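Local coordinates for Lmaj004091aaa (Leishmania major, PDB 1XTP), which probably methylates the alpha-amino group of proteins that begin with an X-Pro-Lys motif, using S-adenosyl-L-methionine as methyl donor, at residues L187-S200 against P242-K254. Sequence-based numbering, arbitrary orientation.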
ATOM      1  N   LEU A 187      10.446   4.792 -11.434  1.00 22.80           N
ATOM      2  CA  LEU A 187      10.006   6.184 -11.561  1.00 23.43           C
ATOM      3  C   LEU A 187      10.794   6.941 -12.593  1.00 21.37           C
ATOM      4  O   LEU A 187      11.972   6.677 -12.786  1.00 19.30           O
ATOM      5  CB  LEU A 187      10.139   6.928 -10.248  1.00 23.73           C
ATOM      6  CG  LEU A 187       9.287   6.432  -9.076  1.00 23.78           C
ATOM      7  CD1 LEU A 187       9.678   7.255  -7.852  1.00 27.86           C
ATOM      8  CD2 LEU A 187       7.778   6.512  -9.337  1.00 24.77           C
ATOM      9  N   THR A 188      10.130   7.890 -13.234  1.00 25.58           N
ATOM     10  CA  THR A 188      10.818   8.933 -14.021  1.00 29.51           C
ATOM     11  C   THR A 188      11.451   9.979 -13.086  1.00 27.40           C
ATOM     12  O   THR A 188      11.170  10.000 -11.888  1.00 25.21           O
ATOM     13  CB  THR A 188       9.849   9.657 -14.993  1.00 28.94           C
ATOM     14  OG1 THR A 188       8.969  10.506 -14.245  1.00 27.77           O
ATOM     15  CG2 THR A 188       9.056   8.640 -15.809  1.00 29.45           C
ATOM     16  N   PRO A 189      12.307  10.859 -13.631  1.00 27.13           N
ATOM     17  CA  PRO A 189      12.861  11.914 -12.769  1.00 25.70           C
ATOM     18  C   PRO A 189      11.819  12.812 -12.069  1.00 25.54           C
ATOM     19  O   PRO A 189      12.098  13.347 -10.999  1.00 24.45           O
ATOM     20  CB  PRO A 189      13.754  12.723 -13.733  1.00 26.51           C
ATOM     21  CG  PRO A 189      14.099  11.721 -14.830  1.00 25.64           C
ATOM     22  CD  PRO A 189      12.833  10.938 -15.006  1.00 27.57           C
ATOM     23  N   ASN A 190      10.633  12.966 -12.660  1.00 24.24           N
ATOM     24  CA  ASN A 190       9.550  13.723 -12.038  1.00 23.18           C
ATOM     25  C   ASN A 190       8.522  12.814 -11.364  1.00 23.14           C
ATOM     26  O   ASN A 190       7.362  13.185 -11.170  1.00 21.18           O
ATOM     27  CB  ASN A 190       8.873  14.599 -13.089  1.00 24.12           C
ATOM     28  CG  ASN A 190       9.833  15.565 -13.733  1.00 24.09           C
ATOM     29  OD1 ASN A 190      10.876  15.885 -13.157  1.00 29.07           O
ATOM     30  ND2 ASN A 190       9.504  16.021 -14.943  1.00 22.72           N
ATOM     31  N   GLY A 191       8.943  11.614 -11.001  1.00 19.89           N
ATOM     32  CA  GLY A 191       8.013  10.666 -10.433  1.00 22.35           C
ATOM     33  C   GLY A 191       8.067  10.610  -8.916  1.00 18.88           C
ATOM     34  O   GLY A 191       9.073  10.935  -8.301  1.00 18.59           O
ATOM     35  N   TYR A 192       6.965  10.175  -8.318  1.00 22.82           N
ATOM     36  CA  TYR A 192       6.907   9.912  -6.892  1.00 23.43           C
ATOM     37  C   TYR A 192       6.171   8.598  -6.657  1.00 23.61           C
ATOM     38  O   TYR A 192       5.277   8.224  -7.437  1.00 23.21           O
ATOM     39  CB  TYR A 192       6.109  10.999  -6.196  1.00 23.98           C
ATOM     40  CG  TYR A 192       6.712  12.380  -6.132  1.00 23.64           C
ATOM     41  CD1 TYR A 192       6.513  13.299  -7.155  1.00 26.38           C
ATOM     42  CD2 TYR A 192       7.397  12.802  -5.009  1.00 25.94           C
ATOM     43  CE1 TYR A 192       7.040  14.585  -7.081  1.00 24.10           C
ATOM     44  CE2 TYR A 192       7.916  14.104  -4.925  1.00 27.01           C
ATOM     45  CZ  TYR A 192       7.727  14.982  -5.954  1.00 25.46           C
ATOM     46  OH  TYR A 192       8.225  16.271  -5.869  1.00 30.64           O
ATOM     47  N   ILE A 193       6.544   7.900  -5.589  1.00 22.17           N
ATOM     48  CA  ILE A 193       5.659   6.882  -5.005  1.00 26.19           C
ATOM     49  C   ILE A 193       4.655   7.603  -4.131  1.00 24.84           C
ATOM     50  O   ILE A 193       5.034   8.322  -3.226  1.00 27.31           O
ATOM     51  CB  ILE A 193       6.398   5.854  -4.129  1.00 25.67           C
ATOM     52  CG1 ILE A 193       7.378   5.031  -4.954  1.00 25.34           C
ATOM     53  CG2 ILE A 193       5.419   4.888  -3.507  1.00 28.13           C
ATOM     54  CD1 ILE A 193       8.487   4.418  -4.143  1.00 29.30           C
ATOM     55  N   PHE A 194       3.370   7.412  -4.399  1.00 28.15           N
ATOM     56  CA  PHE A 194       2.341   7.861  -3.482  1.00 27.04           C
ATOM     57  C   PHE A 194       1.907   6.684  -2.581  1.00 27.10           C
ATOM     58  O   PHE A 194       1.204   5.780  -3.021  1.00 25.62           O
ATOM     59  CB  PHE A 194       1.164   8.409  -4.255  1.00 28.71           C
ATOM     60  CG  PHE A 194       0.011   8.837  -3.394  1.00 28.21           C
ATOM     61  CD1 PHE A 194       0.077  10.007  -2.643  1.00 30.48           C
ATOM     62  CD2 PHE A 194      -1.164   8.095  -3.370  1.00 34.25           C
ATOM     63  CE1 PHE A 194      -1.009  10.414  -1.875  1.00 33.79           C
ATOM     64  CE2 PHE A 194      -2.250   8.504  -2.605  1.00 36.12           C
ATOM     65  CZ  PHE A 194      -2.167   9.669  -1.855  1.00 28.94           C
ATOM     66  N   PHE A 195       2.322   6.729  -1.317  1.00 24.53           N
ATOM     67  CA  PHE A 195       2.049   5.660  -0.357  1.00 26.49           C
ATOM     68  C   PHE A 195       1.035   6.143   0.668  1.00 24.10           C
ATOM     69  O   PHE A 195       1.301   7.086   1.402  1.00 24.70           O
ATOM     70  CB  PHE A 195       3.353   5.231   0.316  1.00 27.49           C
ATOM     71  CG  PHE A 195       3.181   4.189   1.400  1.00 29.98           C
ATOM     72  CD1 PHE A 195       2.340   3.092   1.222  1.00 28.02           C
ATOM     73  CD2 PHE A 195       3.900   4.293   2.588  1.00 31.93           C
ATOM     74  CE1 PHE A 195       2.212   2.131   2.216  1.00 31.37           C
ATOM     75  CE2 PHE A 195       3.783   3.349   3.583  1.00 31.24           C
ATOM     76  CZ  PHE A 195       2.948   2.252   3.398  1.00 30.16           C
ATOM     77  N   LYS A 196      -0.142   5.517   0.680  1.00 27.99           N
ATOM     78  CA  LYS A 196      -1.227   5.888   1.591  1.00 27.15           C
ATOM     79  C   LYS A 196      -1.669   4.668   2.377  1.00 26.96           C
ATOM     80  O   LYS A 196      -2.085   3.676   1.801  1.00 27.86           O
ATOM     81  CB  LYS A 196      -2.424   6.461   0.830  1.00 27.30           C
ATOM     82  CG  LYS A 196      -3.402   7.256   1.700  1.00 27.97           C
ATOM     83  CD  LYS A 196      -4.286   8.168   0.837  1.00 27.93           C
ATOM     84  CE  LYS A 196      -5.204   9.059   1.663  1.00 26.97           C
ATOM     85  NZ  LYS A 196      -6.179   9.787   0.809  1.00 19.32           N
ATOM     86  N   GLU A 197      -1.614   4.766   3.701  1.00 25.80           N
ATOM     87  CA  GLU A 197      -1.822   3.600   4.540  1.00 27.48           C
ATOM     88  C   GLU A 197      -2.256   3.971   5.954  1.00 27.71           C
ATOM     89  O   GLU A 197      -1.960   5.076   6.443  1.00 26.25           O
ATOM     90  CB  GLU A 197      -0.519   2.793   4.631  1.00 27.02           C
ATOM     91  CG  GLU A 197      -0.732   1.363   5.081  1.00 32.35           C
ATOM     92  CD  GLU A 197      -1.906   0.711   4.366  1.00 36.38           C
ATOM     93  OE1 GLU A 197      -1.740   0.325   3.176  1.00 33.79           O
ATOM     94  OE2 GLU A 197      -2.980   0.582   5.006  1.00 30.16           O
ATOM     95  N   ASN A 198      -2.931   3.017   6.599  1.00 23.04           N
ATOM     96  CA  ASN A 198      -3.217   3.070   8.011  1.00 25.02           C
ATOM     97  C   ASN A 198      -1.917   3.058   8.824  1.00 30.44           C
ATOM     98  O   ASN A 198      -0.960   2.359   8.494  1.00 32.20           O
ATOM     99  CB  ASN A 198      -4.121   1.906   8.427  1.00 22.91           C
ATOM    100  CG  ASN A 198      -5.535   2.004   7.835  1.00 22.96           C
ATOM    101  OD1 ASN A 198      -5.925   3.019   7.267  1.00 27.70           O
ATOM    102  ND2 ASN A 198      -6.315   0.950   8.019  1.00 26.72           N
ATOM    103  N   CYS A 199      -1.911   3.847   9.889  1.00 33.45           N
ATOM    104  CA  CYS A 199      -0.739   4.092  10.702  1.00 37.28           C
ATOM    105  C   CYS A 199      -1.101   3.821  12.169  1.00 39.85           C
ATOM    106  O   CYS A 199      -2.095   4.357  12.660  1.00 42.37           O
ATOM    107  CB  CYS A 199      -0.383   5.562  10.516  1.00 36.78           C
ATOM    108  SG  CYS A 199       1.312   5.901  10.551  1.00 38.32           S
ATOM    109  N   SER A 200      -0.320   2.991  12.863  1.00 42.81           N
ATOM    110  CA  SER A 200      -0.558   2.733  14.294  1.00 42.50           C
ATOM    111  C   SER A 200      -0.464   4.034  15.085  1.00 43.75           C
ATOM    112  O   SER A 200       0.439   4.844  14.838  1.00 46.40           O
ATOM    113  CB  SER A 200       0.442   1.711  14.850  1.00 43.78           C
ATOM    114  OG  SER A 200       0.200   0.403  14.343  1.00 49.13           O
ATOM    115  N   PRO A 242     -12.524   9.837   9.898  1.00 29.95           N
ATOM    116  CA  PRO A 242     -13.274   9.408  11.075  1.00 31.98           C
ATOM    117  C   PRO A 242     -12.358   8.995  12.212  1.00 31.05           C
ATOM    118  O   PRO A 242     -11.383   8.283  12.021  1.00 32.36           O
ATOM    119  CB  PRO A 242     -14.101   8.217  10.578  1.00 31.91           C
ATOM    120  CG  PRO A 242     -14.215   8.416   9.117  1.00 32.93           C
ATOM    121  CD  PRO A 242     -12.962   9.120   8.684  1.00 31.11           C
ATOM    122  N   THR A 243     -12.720   9.446  13.397  1.00 32.64           N
ATOM    123  CA  THR A 243     -11.845   9.454  14.551  1.00 32.41           C
ATOM    124  C   THR A 243     -11.644   8.052  15.122  1.00 31.72           C
ATOM    125  O   THR A 243     -10.628   7.754  15.735  1.00 32.68           O
ATOM    126  CB  THR A 243     -12.421  10.424  15.589  1.00 32.98           C
ATOM    127  OG1 THR A 243     -11.387  10.835  16.473  1.00 46.75           O
ATOM    128  CG2 THR A 243     -13.560   9.794  16.371  1.00 28.99           C
ATOM    129  N   ASP A 244     -12.621   7.197  14.874  1.00 33.15           N
ATOM    130  CA  ASP A 244     -12.608   5.808  15.311  1.00 34.93           C
ATOM    131  C   ASP A 244     -11.747   4.894  14.453  1.00 31.85           C
ATOM    132  O   ASP A 244     -11.477   3.764  14.852  1.00 34.97           O
ATOM    133  CB  ASP A 244     -14.048   5.254  15.332  1.00 38.05           C
ATOM    134  CG  ASP A 244     -14.762   5.400  13.982  1.00 44.23           C
ATOM    135  OD1 ASP A 244     -14.352   6.256  13.169  1.00 51.58           O
ATOM    136  OD2 ASP A 244     -15.745   4.672  13.739  1.00 52.45           O
ATOM    137  N   LEU A 245     -11.339   5.345  13.272  1.00 30.60           N
ATOM    138  CA  LEU A 245     -10.496   4.521  12.410  1.00 27.80           C
ATOM    139  C   LEU A 245      -9.024   4.778  12.687  1.00 27.30           C
ATOM    140  O   LEU A 245      -8.669   5.789  13.280  1.00 27.52           O
ATOM    141  CB  LEU A 245     -10.796   4.818  10.945  1.00 29.48           C
ATOM    142  CG  LEU A 245     -12.269   4.706  10.533  1.00 30.28           C
ATOM    143  CD1 LEU A 245     -12.434   5.194   9.121  1.00 31.56           C
ATOM    144  CD2 LEU A 245     -12.760   3.266  10.666  1.00 30.92           C
ATOM    145  N   PHE A 246      -8.162   3.869  12.256  1.00 26.63           N
ATOM    146  CA  PHE A 246      -6.720   4.156  12.250  1.00 29.69           C
ATOM    147  C   PHE A 246      -6.472   5.430  11.453  1.00 28.37           C
ATOM    148  O   PHE A 246      -7.063   5.613  10.394  1.00 25.92           O
ATOM    149  CB  PHE A 246      -5.936   3.057  11.553  1.00 31.48           C
ATOM    150  CG  PHE A 246      -5.627   1.880  12.412  1.00 34.17           C
ATOM    151  CD1 PHE A 246      -4.519   1.891  13.238  1.00 35.12           C
ATOM    152  CD2 PHE A 246      -6.415   0.728  12.355  1.00 40.67           C
ATOM    153  CE1 PHE A 246      -4.212   0.792  14.013  1.00 36.41           C
ATOM    154  CE2 PHE A 246      -6.112  -0.382  13.130  1.00 40.75           C
ATOM    155  CZ  PHE A 246      -5.001  -0.349  13.959  1.00 37.70           C
ATOM    156  N   PRO A 247      -5.601   6.310  11.950  1.00 29.43           N
ATOM    157  CA  PRO A 247      -5.183   7.419  11.109  1.00 31.40           C
ATOM    158  C   PRO A 247      -4.659   6.935   9.744  1.00 31.76           C
ATOM    159  O   PRO A 247      -4.058   5.856   9.631  1.00 30.68           O
ATOM    160  CB  PRO A 247      -4.062   8.071  11.923  1.00 32.68           C
ATOM    161  CG  PRO A 247      -4.415   7.740  13.338  1.00 33.75           C
ATOM    162  CD  PRO A 247      -4.993   6.371  13.291  1.00 29.99           C
ATOM    163  N   LEU A 248      -4.886   7.746   8.725  1.00 31.13           N
ATOM    164  CA  LEU A 248      -4.464   7.422   7.380  1.00 30.08           C
ATOM    165  C   LEU A 248      -3.399   8.423   6.942  1.00 29.52           C
ATOM    166  O   LEU A 248      -3.691   9.610   6.774  1.00 33.07           O
ATOM    167  CB  LEU A 248      -5.694   7.477   6.484  1.00 29.54           C
ATOM    168  CG  LEU A 248      -5.592   7.078   5.023  1.00 29.30           C
ATOM    169  CD1 LEU A 248      -5.173   5.644   4.904  1.00 29.10           C
ATOM    170  CD2 LEU A 248      -6.961   7.305   4.390  1.00 26.98           C
ATOM    171  N   LYS A 249      -2.170   7.951   6.767  1.00 26.91           N
ATOM    172  CA  LYS A 249      -1.070   8.826   6.374  1.00 29.14           C
ATOM    173  C   LYS A 249      -0.648   8.661   4.898  1.00 27.28           C
ATOM    174  O   LYS A 249      -0.551   7.561   4.357  1.00 27.92           O
ATOM    175  CB  LYS A 249       0.148   8.623   7.295  1.00 28.93           C
ATOM    176  CG  LYS A 249       0.965   9.891   7.477  1.00 30.54           C
ATOM    177  CD  LYS A 249       2.107   9.761   8.481  1.00 31.63           C
ATOM    178  CE  LYS A 249       3.045  10.971   8.421  1.00 30.37           C
ATOM    179  NZ  LYS A 249       4.418  10.677   8.949  1.00 32.12           N
HETATM  180  N   MSE A 250      -0.387   9.785   4.265  1.00 26.02           N
HETATM  181  CA  MSE A 250       0.175   9.820   2.924  1.00 28.17           C
HETATM  182  C   MSE A 250       1.642  10.211   2.973  1.00 27.07           C
HETATM  183  O   MSE A 250       2.019  11.117   3.708  1.00 24.55           O
HETATM  184  CB  MSE A 250      -0.570  10.859   2.103  1.00 28.41           C
HETATM  185  CG  MSE A 250      -1.986  10.471   1.800  1.00 32.16           C
HETATM  186 SE   MSE A 250      -3.025  11.975   1.154  0.85 34.33          SE
HETATM  187  CE  MSE A 250      -3.521  12.753   2.900  1.00 37.99           C
ATOM    188  N   TYR A 251       2.449   9.524   2.169  1.00 27.25           N
ATOM    189  CA  TYR A 251       3.842   9.842   1.956  1.00 26.69           C
ATOM    190  C   TYR A 251       4.126   9.988   0.465  1.00 26.61           C
ATOM    191  O   TYR A 251       3.700   9.153  -0.331  1.00 28.34           O
ATOM    192  CB  TYR A 251       4.737   8.714   2.453  1.00 29.81           C
ATOM    193  CG  TYR A 251       4.557   8.297   3.888  1.00 30.14           C
ATOM    194  CD1 TYR A 251       3.666   7.280   4.221  1.00 33.45           C
ATOM    195  CD2 TYR A 251       5.321   8.867   4.908  1.00 32.17           C
ATOM    196  CE1 TYR A 251       3.506   6.869   5.523  1.00 32.18           C
ATOM    197  CE2 TYR A 251       5.176   8.446   6.234  1.00 29.20           C
ATOM    198  CZ  TYR A 251       4.268   7.446   6.522  1.00 31.95           C
ATOM    199  OH  TYR A 251       4.091   7.015   7.807  1.00 36.18           O
ATOM    200  N   ALA A 252       4.847  11.041   0.096  1.00 26.89           N
ATOM    201  CA  ALA A 252       5.405  11.164  -1.256  1.00 25.38           C
ATOM    202  C   ALA A 252       6.882  10.823  -1.173  1.00 26.12           C
ATOM    203  O   ALA A 252       7.614  11.487  -0.452  1.00 28.81           O
ATOM    204  CB  ALA A 252       5.235  12.534  -1.779  1.00 21.07           C
ATOM    205  N   LEU A 253       7.301   9.794  -1.908  1.00 26.61           N
ATOM    206  CA  LEU A 253       8.652   9.241  -1.785  1.00 27.73           C
ATOM    207  C   LEU A 253       9.374   9.301  -3.137  1.00 27.91           C
ATOM    208  O   LEU A 253       8.756   9.131  -4.185  1.00 27.09           O
ATOM    209  CB  LEU A 253       8.600   7.782  -1.284  1.00 26.82           C
ATOM    210  CG  LEU A 253       7.713   7.470  -0.058  1.00 29.67           C
ATOM    211  CD1 LEU A 253       7.370   5.998   0.026  1.00 30.99           C
ATOM    212  CD2 LEU A 253       8.390   7.921   1.222  1.00 28.89           C
ATOM    213  N   LYS A 254      10.682   9.539  -3.090  1.00 29.13           N
ATOM    214  CA  LYS A 254      11.538   9.550  -4.277  1.00 32.56           C
ATOM    215  C   LYS A 254      12.798   8.728  -4.045  1.00 35.09           C
ATOM    216  O   LYS A 254      13.181   8.494  -2.905  1.00 34.12           O
ATOM    217  CB  LYS A 254      11.934  10.975  -4.632  1.00 32.66           C
ATOM    218  CG  LYS A 254      10.899  11.693  -5.448  1.00 34.55           C
ATOM    219  CD  LYS A 254      11.418  13.021  -5.979  1.00 34.52           C
ATOM    220  CE  LYS A 254      10.546  13.532  -7.110  1.00 37.91           C
ATOM    221  NZ  LYS A 254      10.974  13.063  -8.459  1.00 31.06           N
ATOM    222  OXT LYS A 254      13.469   8.290  -4.989  1.00 38.39           O
TER
HETATM  223  O   HOH W   1      -8.204   3.777   8.640  1.00 22.07           O
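The side chain of Lys254, the C-terminal residue, lies over one face of the Tyr192 ring: CE sits 3.5 Å from the ring centroid in a CH-pi contact, and NZ, 4.5 Å from it, adds a cation-pi interaction. A bend at the last lysine torsion (chi4 -90°) turns NZ to the Gly191 carbonyl, with a 2.9 Å hydrogen bond from NZ to Gly191 O. A lysine suits this place because its aliphatic stem can pack on a ring while its ammonium end binds a carbonyl oxygen. From here strands 191-198 and 248-253 run antiparallel, joined by paired backbone bonds at Ile193-Leu253, Phe195-Tyr251 and Glu197-Lys249. In the seven-stranded sheet of this Rossmann-like methyltransferase fold, 248-253 is the antiparallel strand inserted between 191-198 and 232-237. On the face packed by helix 75-87, Met250, present as selenomethionine, is slim and flexible enough to fill the hollow between Phe194 and Lys196: its CG lies 3.7 Å from Phe194 CZ and, tightly, 3.4 Å from Lys196 CD, while SE reaches the phenylalanine's edge as a Met-aromatic contact. Lys196 stays extended, carrying NZ to a salt bridge with Asp78. On the other face, against helix 218-228, the flat rings of Phe195 and Tyr251 can lie rim to rim, planes 18° apart, on a hydrogen-bonded pair. At the far end, a water donates to Asn198 OD1, also bound by Trp166 NE1, and to Phe246 O.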